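Local coordinates for protein benzyl alcohol dehydrogenase (Acinetobacter calcoaceticus, PDB 1F8F) that probably oxidises benzyl alcohol and related aryl alcohols to their aldehydes with NAD, as a zinc-containing medium-chain alcohol dehydrogenase built on a Rossmann fold, at residues T46-I49 / V50-Q53; S205-L208 / A209-C213; P269-L272 / K273-V276; L328-L331 / Y332-K336. One frame throughout, in Å; residues are numbered along the deposited sequence.

Interaction 1: residues T46-I49 / V50-Q53; sequences TDLI and VRDQ. With EOH (ethanol), chain G.
Leu48 and Arg51 lie side by side and point the same way off the short helix 45-51, which closes with a Schellman motif whose C-prime residue, at positive phi, is Gln53. Leu48 reaches over one face of the guanidinium: its CD2 sits 3.3 Å above the plane, offset toward the rim, and is nearest to Arg51 NH1. The arginine chain bends at chi2 and chi3, which swings the guanidinium back to Asp52. There it takes the carboxylate side-on. Arg51 NE meets Asp52 OD1 at 2.7 Å from above the carboxylate plane, while Arg51 NH2 reaches Asp52 OD2 on its syn side at 3.2 Å. The backbone under this pair is held by Asp52 N to Leu48 O, the straightest helical bond here, with an N-H...O angle of 164°; the other helical bonds across 46-53 are weak.

On another side, Ile49 and Val50 cross obliquely. With CG1 of Ile49 lodged between backbone N and carbonyl carbon (chi1 64°), CD1 is driven to 3.4 Å from Val50 CG2, a tight carbon pair. That same Val50 methyl also rests 3.2 Å from Thr46 O. Gln53 folds back too, its NE2 giving a 2.6 Å bond to Val50 O and another to Val57 O.

The start of the helix lies near the probable catalytic zinc, held by Cys44, His65 and Cys173. Asp47 OD1 takes the amide of Gly64. Thr46 OG1 bonds NAD O2D and, at 2.6 Å, the O of an ethanol probably left from the crystallisation liquor.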
loop_
_atom_site.group_PDB
_atom_site.type_symbol
_atom_site.label_atom_id
_atom_site.label_comp_id
_atom_site.label_asym_id
_atom_site.label_seq_id
_atom_site.Cartn_x
_atom_site.Cartn_y
_atom_site.Cartn_z
ATOM N N THR A 46 17.310 13.818 23.971
ATOM C CA THR A 46 18.143 12.653 23.980
ATOM C C THR A 46 19.562 12.918 24.435
ATOM O O THR A 46 20.122 12.013 25.097
ATOM C CB THR A 46 18.096 11.932 22.616
ATOM O OG1 THR A 46 16.716 11.671 22.262
ATOM C CG2 THR A 46 18.823 10.606 22.737
ATOM N N ASP A 47 20.174 14.076 24.177
ATOM C CA ASP A 47 21.538 14.274 24.704
ATOM C C ASP A 47 21.482 14.281 26.247
ATOM O O ASP A 47 22.335 13.770 26.965
ATOM C CB ASP A 47 22.220 15.525 24.188
ATOM C CG ASP A 47 22.551 15.719 22.758
ATOM O OD1 ASP A 47 23.699 15.602 22.247
ATOM O OD2 ASP A 47 21.612 16.052 21.979
ATOM N N LEU A 48 20.413 14.869 26.757
ATOM C CA LEU A 48 20.152 15.016 28.170
ATOM C C LEU A 48 19.865 13.724 28.892
ATOM O O LEU A 48 20.469 13.426 29.925
ATOM C CB LEU A 48 19.000 16.001 28.340
ATOM C CG LEU A 48 19.313 17.438 27.872
ATOM C CD1 LEU A 48 18.200 18.360 28.321
ATOM C CD2 LEU A 48 20.679 17.858 28.347
ATOM N N ILE A 49 18.967 12.910 28.315
ATOM C CA ILE A 49 18.659 11.611 28.905
ATOM C C ILE A 49 19.901 10.728 28.921
ATOM O O ILE A 49 19.838 9.854 29.773
ATOM C CB ILE A 49 17.476 10.845 28.275
ATOM C CG1 ILE A 49 17.755 10.457 26.816
ATOM C CG2 ILE A 49 16.164 11.600 28.336
ATOM C CD1 ILE A 49 18.627 9.227 26.610
ATOM N N VAL A 50 20.946 10.859 28.128
ATOM C CA VAL A 50 22.151 10.047 28.120
ATOM C C VAL A 50 23.176 10.441 29.178
ATOM O O VAL A 50 24.021 9.687 29.664
ATOM C CB VAL A 50 22.799 10.177 26.722
ATOM C CG1 VAL A 50 24.227 9.684 26.563
ATOM C CG2 VAL A 50 21.920 9.446 25.702
ATOM N N ARG A 51 23.123 11.706 29.567
ATOM C CA ARG A 51 23.977 12.317 30.581
ATOM C C ARG A 51 23.521 11.814 31.960
ATOM O O ARG A 51 24.285 11.277 32.753
ATOM C CB ARG A 51 23.838 13.823 30.356
ATOM C CG ARG A 51 24.353 14.697 31.468
ATOM C CD ARG A 51 23.648 16.017 31.673
ATOM N NE ARG A 51 22.233 15.882 31.983
ATOM C CZ ARG A 51 21.345 16.867 31.962
ATOM N NH1 ARG A 51 21.725 18.082 31.567
ATOM N NH2 ARG A 51 20.067 16.666 32.247
ATOM N N ASP A 52 22.193 11.778 32.075
ATOM C CA ASP A 52 21.504 11.272 33.244
ATOM C C ASP A 52 21.394 9.755 33.248
ATOM O O ASP A 52 20.753 9.133 34.095
ATOM C CB ASP A 52 20.098 11.863 33.335
ATOM C CG ASP A 52 20.075 13.375 33.448
ATOM O OD1 ASP A 52 21.160 13.968 33.597
ATOM O OD2 ASP A 52 18.948 13.916 33.371
ATOM N N GLN A 53 21.997 9.111 32.269
ATOM C CA GLN A 53 22.090 7.687 32.117
ATOM C C GLN A 53 20.813 6.894 32.116
ATOM O O GLN A 53 20.883 5.666 32.228
ATOM C CB GLN A 53 23.016 7.116 33.195
ATOM C CG GLN A 53 24.399 7.743 33.157
ATOM C CD GLN A 53 25.202 7.076 32.066
ATOM O OE1 GLN A 53 26.028 6.216 32.358
ATOM N NE2 GLN A 53 24.927 7.499 30.841
HETATM C C1 EOH G . 16.950 10.048 18.903
HETATM C C2 EOH G . 16.359 8.797 19.403
HETATM O O EOH G . 16.857 11.228 19.701
#

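Interaction 2: residues S205-L208 / A209-C213; sequences SALL and AAKVC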
loop_
_atom_site.group_PDB
_atom_site.type_symbol
_atom_site.label_atom_id
_atom_site.label_comp_id
_atom_site.label_asym_id
_atom_site.label_seq_id
_atom_site.Cartn_x
_atom_site.Cartn_y
_atom_site.Cartn_z
ATOM N N SER A 205 7.156 20.101 14.648
ATOM C CA SER A 205 7.624 19.712 13.331
ATOM C C SER A 205 6.534 18.890 12.626
ATOM O O SER A 205 6.158 19.116 11.461
ATOM C CB SER A 205 8.940 18.928 13.371
ATOM O OG SER A 205 10.045 19.675 13.836
ATOM N N ALA A 206 5.913 17.978 13.332
ATOM C CA ALA A 206 4.830 17.122 12.804
ATOM C C ALA A 206 3.624 17.959 12.437
ATOM O O ALA A 206 2.923 17.608 11.487
ATOM C CB ALA A 206 4.429 16.043 13.841
ATOM N N LEU A 207 3.354 18.976 13.308
ATOM C CA LEU A 207 2.202 19.832 13.015
ATOM C C LEU A 207 2.434 20.577 11.681
ATOM O O LEU A 207 1.530 20.589 10.858
ATOM C CB LEU A 207 1.903 20.821 14.131
ATOM C CG LEU A 207 0.768 21.806 13.785
ATOM C CD1 LEU A 207 -0.151 21.848 14.992
ATOM C CD2 LEU A 207 1.329 23.148 13.343
ATOM N N LEU A 208 3.614 21.146 11.475
ATOM C CA LEU A 208 3.986 21.805 10.238
ATOM C C LEU A 208 3.905 20.830 9.038
ATOM O O LEU A 208 3.397 21.182 7.973
ATOM C CB LEU A 208 5.403 22.417 10.265
ATOM C CG LEU A 208 5.643 23.623 11.186
ATOM C CD1 LEU A 208 7.064 24.143 11.031
ATOM C CD2 LEU A 208 4.661 24.751 10.901
ATOM N N ALA A 209 4.258 19.572 9.146
ATOM C CA ALA A 209 4.168 18.581 8.089
ATOM C C ALA A 209 2.747 18.153 7.779
ATOM O O ALA A 209 2.483 17.865 6.618
ATOM C CB ALA A 209 5.008 17.334 8.404
ATOM N N ALA A 210 1.824 18.120 8.744
ATOM C CA ALA A 210 0.428 17.772 8.487
ATOM C C ALA A 210 -0.222 18.936 7.705
ATOM O O ALA A 210 -1.146 18.749 6.912
ATOM C CB ALA A 210 -0.352 17.625 9.785
ATOM N N LYS A 211 0.342 20.115 7.897
ATOM C CA LYS A 211 -0.162 21.265 7.154
ATOM C C LYS A 211 0.185 20.994 5.676
ATOM O O LYS A 211 -0.674 21.174 4.813
ATOM C CB LYS A 211 0.234 22.750 7.471
ATOM C CG LYS A 211 0.159 23.151 8.927
ATOM C CD LYS A 211 0.748 24.528 9.185
ATOM C CE LYS A 211 -0.166 25.651 8.730
ATOM N NZ LYS A 211 0.518 26.974 8.801
ATOM N N VAL A 212 1.421 20.566 5.435
ATOM C CA VAL A 212 1.887 20.238 4.104
ATOM C C VAL A 212 1.081 19.065 3.520
ATOM O O VAL A 212 0.723 19.224 2.345
ATOM C CB VAL A 212 3.390 19.851 4.050
ATOM C CG1 VAL A 212 3.854 19.372 2.682
ATOM C CG2 VAL A 212 4.209 21.077 4.459
ATOM N N CYS A 213 0.688 18.058 4.294
ATOM C CA CYS A 213 -0.082 16.969 3.731
ATOM C C CYS A 213 -1.546 17.263 3.395
ATOM O O CYS A 213 -2.167 16.491 2.613
ATOM C CB CYS A 213 0.051 15.639 4.521
ATOM S SG CYS A 213 1.659 15.052 5.140
#
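Lys211 lays its aliphatic part along the carbonyl ends of Leu207 and Leu208, one turn back on helix 201-213. Its CG lies 3.5 Å from Leu207 O. Farther out, Lys211 CD comes to 4.3 Å from Leu208 CD2 and is about as far from CD2 of Leu207, a loose approach to both methyls. The chain then bends at chi3 (76°) and carries NZ away to the carbonyl O of Leu234.

Val212 touches the same turn through one branch. CG2, anti to its own carbonyl carbon, turns back to Leu208 O at 3.6 Å. The alanine methyls make ordinary contacts with carbonyl oxygens: Ala209 CB rests against Ser205 O, and Ala210 CB is 3.7 Å from both Ala206 O and Leu207 O.

Regular helical bonds set these positions, for example Ala209 N to Ser205 O at 3.0 Å and Val212 N to Leu208 O at 3.3 Å. Ser205 OG turns back to Ala201 O, which satisfies that buried hydroxyl within the helix.

This is the first helix of the Rossmann fold, its start overlapping a GxGxxG pattern consistent with the NAD-binding turn, in the beta-alpha-beta unit 193-197, 201-213, 217-222. Ala206 and Ala210 pack on Phe194 of the first strand, Leu207 and Lys211 on Ile218 of the next, and Ala209 faces Ala179 and Ile183 of helix 174-186. Val212 and Cys213 meet Pro190 of the second subunit.

Interaction 3: residues P269-L272 / K273-V276; sequences PEIL and KQGV
The flat amide of Gln274 is met at its nitrogen edge by Ile271, whose CD1 is placed 3.0 Å from NE2. That is shorter than a methyl and an amide nitrogen normally allow, so the exact fit of the two ends is doubtful. Off one face of the amide lies a backbone oxygen, Glu270 O, 4.0 Å from Gln274 CD, and Ile271 CA also approaches NE2. Gln274 leaves with chi1 near -90° and stays extended beyond CG, which brings the nitrogen edge of its amide back to Ile271; its CB meanwhile presses to 3.2 Å from Ile271 O. The outer part of the glutamine also touches Pro247 and Val248 of helix 247-254.

Leu272 CD2 and Val276 CG2 make a looser apolar pair at 4.3 Å. The same turn holds the bond from Val276 N to Leu272 O. Gly275 N gives a 2.9 Å bond to Ile271 O, and Lys273 N closes on Pro269 O at 3.1 Å in the first turn. At the end of its chain Lys273 forms a salt bridge with Asp277, while Leu272 also packs on Val301 of the third subunit.

The Ile271 side chain comes about 4 Å from a bound NAD, which places this helix beside the dinucleotide. Helix 269-277 is the crossover between parallel strands 259-264 and 283-287, a beta-alpha-beta unit of the Rossmann fold.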
loop_
_atom_site.group_PDB
_atom_site.type_symbol
_atom_site.label_atom_id
_atom_site.label_comp_id
_atom_site.label_asym_id
_atom_site.label_seq_id
_atom_site.Cartn_x
_atom_site.Cartn_y
_atom_site.Cartn_z
ATOM N N PRO A 269 3.245 7.275 29.544
ATOM C CA PRO A 269 2.328 6.171 29.387
ATOM C C PRO A 269 0.852 6.453 29.502
ATOM O O PRO A 269 0.062 5.958 28.699
ATOM C CB PRO A 269 2.698 5.244 30.580
ATOM C CG PRO A 269 4.174 5.399 30.590
ATOM C CD PRO A 269 4.382 6.892 30.429
ATOM N N GLU A 270 0.485 7.303 30.470
ATOM C CA GLU A 270 -0.948 7.506 30.698
ATOM C C GLU A 270 -1.516 8.435 29.644
ATOM O O GLU A 270 -2.707 8.496 29.377
ATOM C CB GLU A 270 -1.054 8.034 32.125
ATOM C CG GLU A 270 -0.421 9.317 32.491
ATOM C CD GLU A 270 0.992 9.790 32.410
ATOM O OE1 GLU A 270 1.973 9.006 32.344
ATOM O OE2 GLU A 270 1.147 11.076 32.437
ATOM N N ILE A 271 -0.671 9.241 29.009
ATOM C CA ILE A 271 -1.039 10.163 27.935
ATOM C C ILE A 271 -1.183 9.314 26.669
ATOM O O ILE A 271 -2.008 9.485 25.773
ATOM C CB ILE A 271 0.004 11.271 27.766
ATOM C CG1 ILE A 271 -0.227 12.612 28.514
ATOM C CG2 ILE A 271 0.247 11.617 26.292
ATOM C CD1 ILE A 271 -1.501 13.355 28.292
ATOM N N LEU A 272 -0.359 8.253 26.605
ATOM C CA LEU A 272 -0.386 7.349 25.465
ATOM C C LEU A 272 -1.690 6.536 25.416
ATOM O O LEU A 272 -2.266 6.507 24.313
ATOM C CB LEU A 272 0.841 6.456 25.499
ATOM C CG LEU A 272 1.081 5.382 24.456
ATOM C CD1 LEU A 272 2.459 4.733 24.650
ATOM C CD2 LEU A 272 0.094 4.209 24.467
ATOM N N LYS A 273 -2.233 6.105 26.555
ATOM C CA LYS A 273 -3.549 5.435 26.492
ATOM C C LYS A 273 -4.617 6.406 25.971
ATOM O O LYS A 273 -5.449 6.068 25.123
ATOM C CB LYS A 273 -3.977 4.826 27.825
ATOM C CG LYS A 273 -5.404 4.229 27.760
ATOM C CD LYS A 273 -5.824 3.765 29.139
ATOM C CE LYS A 273 -7.111 2.984 29.221
ATOM N NZ LYS A 273 -8.295 3.815 28.895
ATOM N N GLN A 274 -4.575 7.654 26.473
ATOM C CA GLN A 274 -5.460 8.752 26.081
ATOM C C GLN A 274 -5.482 8.922 24.566
ATOM O O GLN A 274 -6.495 9.163 23.928
ATOM C CB GLN A 274 -5.047 10.089 26.734
ATOM C CG GLN A 274 -5.716 10.306 28.079
ATOM C CD GLN A 274 -5.297 11.507 28.895
ATOM O OE1 GLN A 274 -6.131 12.117 29.589
ATOM N NE2 GLN A 274 -4.056 11.941 28.844
ATOM N N GLY A 275 -4.279 8.907 23.993
ATOM C CA GLY A 275 -4.067 8.980 22.568
ATOM C C GLY A 275 -4.715 7.831 21.782
ATOM O O GLY A 275 -5.337 8.152 20.767
ATOM N N VAL A 276 -4.670 6.595 22.228
ATOM C CA VAL A 276 -5.366 5.476 21.563
ATOM C C VAL A 276 -6.848 5.669 21.766
ATOM O O VAL A 276 -7.587 5.633 20.769
ATOM C CB VAL A 276 -4.903 4.102 22.099
ATOM C CG1 VAL A 276 -5.537 2.954 21.331
ATOM C CG2 VAL A 276 -3.407 3.954 21.963
#

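Interaction 4: residues L328-L331 / Y332-K336; sequences LVRL and YQQGK. With SO4 (sulfate ion), chain E.
Leu328 opens the contact through its carbonyl, which takes Tyr332 N at 3.0 Å in the last turns of helix 321-333. Val329 comes next. Its O accepts Gln333 N and lies at the edge of the Tyr332 ring, near the ring plane, while Gln333 NE2 lies 4.1 Å from Val329 CG1.

Arg330 and Gln334 run side by side in the same direction, their guanidinium and amide planes turned 83° apart. Gln334 CG presses to 2.9 Å from Arg330 O, a tight spot beside the bond from Gln334 N to that oxygen. The arginine bends at chi3 and sends NH2 to Ala191 O of the second subunit; a sulfate, probably from the crystallisation liquor, lies at the guanidinium edge, bound weakly from NH2 to O4 at 2.6 Å.

Leu331 meets two side chains through one methyl. Gln334 OE1 lies 3.9 Å from Leu331 CD2, and Lys336 crosses the leucine at about a right angle with NZ near the same methyl. NZ then bonds Gln334 OE1 at 2.7 Å from well above the carbonyl plane, and OE1 also bonds Ser216 OG of the second subunit. Leu331 O receives Lys336 N at 2.9 Å, while Gly335, at positive phi, bonds Tyr332 O: a Schellman motif ends the helix.

Around this end, Tyr332 meets Phe339 edge-to-face, Leu328 and Val329 rest on Leu171, and Leu331 and Lys336 pack against Ser216 and Ala215, the residues leading into strand 217-222 of the second subunit.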
loop_
_atom_site.group_PDB
_atom_site.type_symbol
_atom_site.label_atom_id
_atom_site.label_comp_id
_atom_site.label_asym_id
_atom_site.label_seq_id
_atom_site.Cartn_x
_atom_site.Cartn_y
_atom_site.Cartn_z
ATOM N N LEU A 328 12.916 18.250 2.937
ATOM C CA LEU A 328 12.539 19.275 3.916
ATOM C C LEU A 328 13.222 20.616 3.618
ATOM O O LEU A 328 12.574 21.639 3.754
ATOM C CB LEU A 328 12.833 18.828 5.336
ATOM C CG LEU A 328 12.106 17.543 5.804
ATOM C CD1 LEU A 328 12.606 17.234 7.212
ATOM C CD2 LEU A 328 10.598 17.636 5.671
ATOM N N VAL A 329 14.488 20.689 3.269
ATOM C CA VAL A 329 15.157 21.968 2.967
ATOM C C VAL A 329 14.452 22.664 1.802
ATOM O O VAL A 329 14.374 23.901 1.767
ATOM C CB VAL A 329 16.642 21.788 2.596
ATOM C CG1 VAL A 329 17.308 23.078 2.152
ATOM C CG2 VAL A 329 17.479 21.197 3.718
ATOM N N ARG A 330 14.009 21.899 0.802
ATOM C CA ARG A 330 13.305 22.484 -0.345
ATOM C C ARG A 330 11.946 23.001 0.088
ATOM O O ARG A 330 11.566 24.048 -0.383
ATOM C CB ARG A 330 13.101 21.455 -1.477
ATOM C CG ARG A 330 12.178 21.757 -2.632
ATOM C CD ARG A 330 11.521 20.537 -3.271
ATOM N NE ARG A 330 12.218 19.345 -3.494
ATOM C CZ ARG A 330 12.714 18.180 -3.722
ATOM N NH1 ARG A 330 14.049 18.011 -3.663
ATOM N NH2 ARG A 330 12.010 17.072 -3.981
ATOM N N LEU A 331 11.198 22.339 0.943
ATOM C CA LEU A 331 9.881 22.797 1.417
ATOM C C LEU A 331 10.006 24.079 2.218
ATOM O O LEU A 331 9.231 25.050 2.093
ATOM C CB LEU A 331 9.246 21.630 2.194
ATOM C CG LEU A 331 8.589 20.562 1.305
ATOM C CD1 LEU A 331 8.064 19.469 2.221
ATOM C CD2 LEU A 331 7.415 21.141 0.474
ATOM N N TYR A 332 11.099 24.155 2.993
ATOM C CA TYR A 332 11.432 25.348 3.751
ATOM C C TYR A 332 11.753 26.485 2.771
ATOM O O TYR A 332 11.216 27.573 3.022
ATOM C CB TYR A 332 12.652 25.120 4.667
ATOM C CG TYR A 332 13.302 26.366 5.231
ATOM C CD1 TYR A 332 12.684 27.069 6.257
ATOM C CD2 TYR A 332 14.492 26.874 4.755
ATOM C CE1 TYR A 332 13.206 28.233 6.794
ATOM C CE2 TYR A 332 15.073 28.035 5.254
ATOM C CZ TYR A 332 14.425 28.711 6.280
ATOM O OH TYR A 332 14.946 29.845 6.830
ATOM N N GLN A 333 12.632 26.307 1.751
ATOM C CA GLN A 333 12.956 27.442 0.875
ATOM C C GLN A 333 11.759 28.035 0.134
ATOM O O GLN A 333 11.682 29.227 -0.263
ATOM C CB GLN A 333 13.964 27.142 -0.225
ATOM C CG GLN A 333 15.365 26.798 0.170
ATOM C CD GLN A 333 16.235 26.191 -0.911
ATOM O OE1 GLN A 333 17.175 26.793 -1.478
ATOM N NE2 GLN A 333 16.005 24.947 -1.254
ATOM N N GLN A 334 10.765 27.187 -0.096
ATOM C CA GLN A 334 9.570 27.592 -0.802
ATOM C C GLN A 334 8.646 28.376 0.122
ATOM O O GLN A 334 7.608 28.824 -0.348
ATOM C CB GLN A 334 8.889 26.307 -1.295
ATOM C CG GLN A 334 9.760 25.436 -2.184
ATOM C CD GLN A 334 8.970 24.414 -2.990
ATOM O OE1 GLN A 334 8.472 23.411 -2.476
ATOM N NE2 GLN A 334 8.844 24.673 -4.304
ATOM N N GLY A 335 8.912 28.382 1.433
ATOM C CA GLY A 335 8.037 29.013 2.385
ATOM C C GLY A 335 6.938 28.108 2.892
ATOM O O GLY A 335 6.014 28.538 3.590
ATOM N N LYS A 336 7.012 26.807 2.664
ATOM C CA LYS A 336 5.967 25.872 3.148
ATOM C C LYS A 336 6.341 25.121 4.410
ATOM O O LYS A 336 5.585 24.255 4.846
ATOM C CB LYS A 336 5.687 24.916 1.974
ATOM C CG LYS A 336 5.173 25.635 0.737
ATOM C CD LYS A 336 4.879 24.745 -0.424
ATOM C CE LYS A 336 5.881 24.766 -1.579
ATOM N NZ LYS A 336 5.781 23.497 -2.385
HETATM S S SO4 E . 12.904 13.716 -4.703
HETATM O O1 SO4 E . 14.168 13.520 -3.936
HETATM O O2 SO4 E . 12.418 12.341 -5.134
HETATM O O3 SO4 E . 13.207 14.468 -5.971
HETATM O O4 SO4 E . 11.906 14.439 -3.871
#

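How the interactions relate
Only interactions 2 and 4 touch: Val212 CG2 lies 3.5 Å from Lys336 O, and Val212 CG1 is 4.2 Å from Leu331 CD1, so the last turn of helix 321-333 and the turn after it lean on the end of helix 201-213. Both also meet the second subunit. Interaction 1 sits across the chain's centre from them, their centres 28 Å and 31 Å from its own, on the catalytic-domain side near the zinc. Thr46 bonds NAD; the side chains of Ile271 in interaction 3 and Ser205 in interaction 2 come about 4 Å and 8 Å from a bound NAD. Interaction 4 stays farther, the Leu328 side chain being about 13 Å from both NAD and zinc.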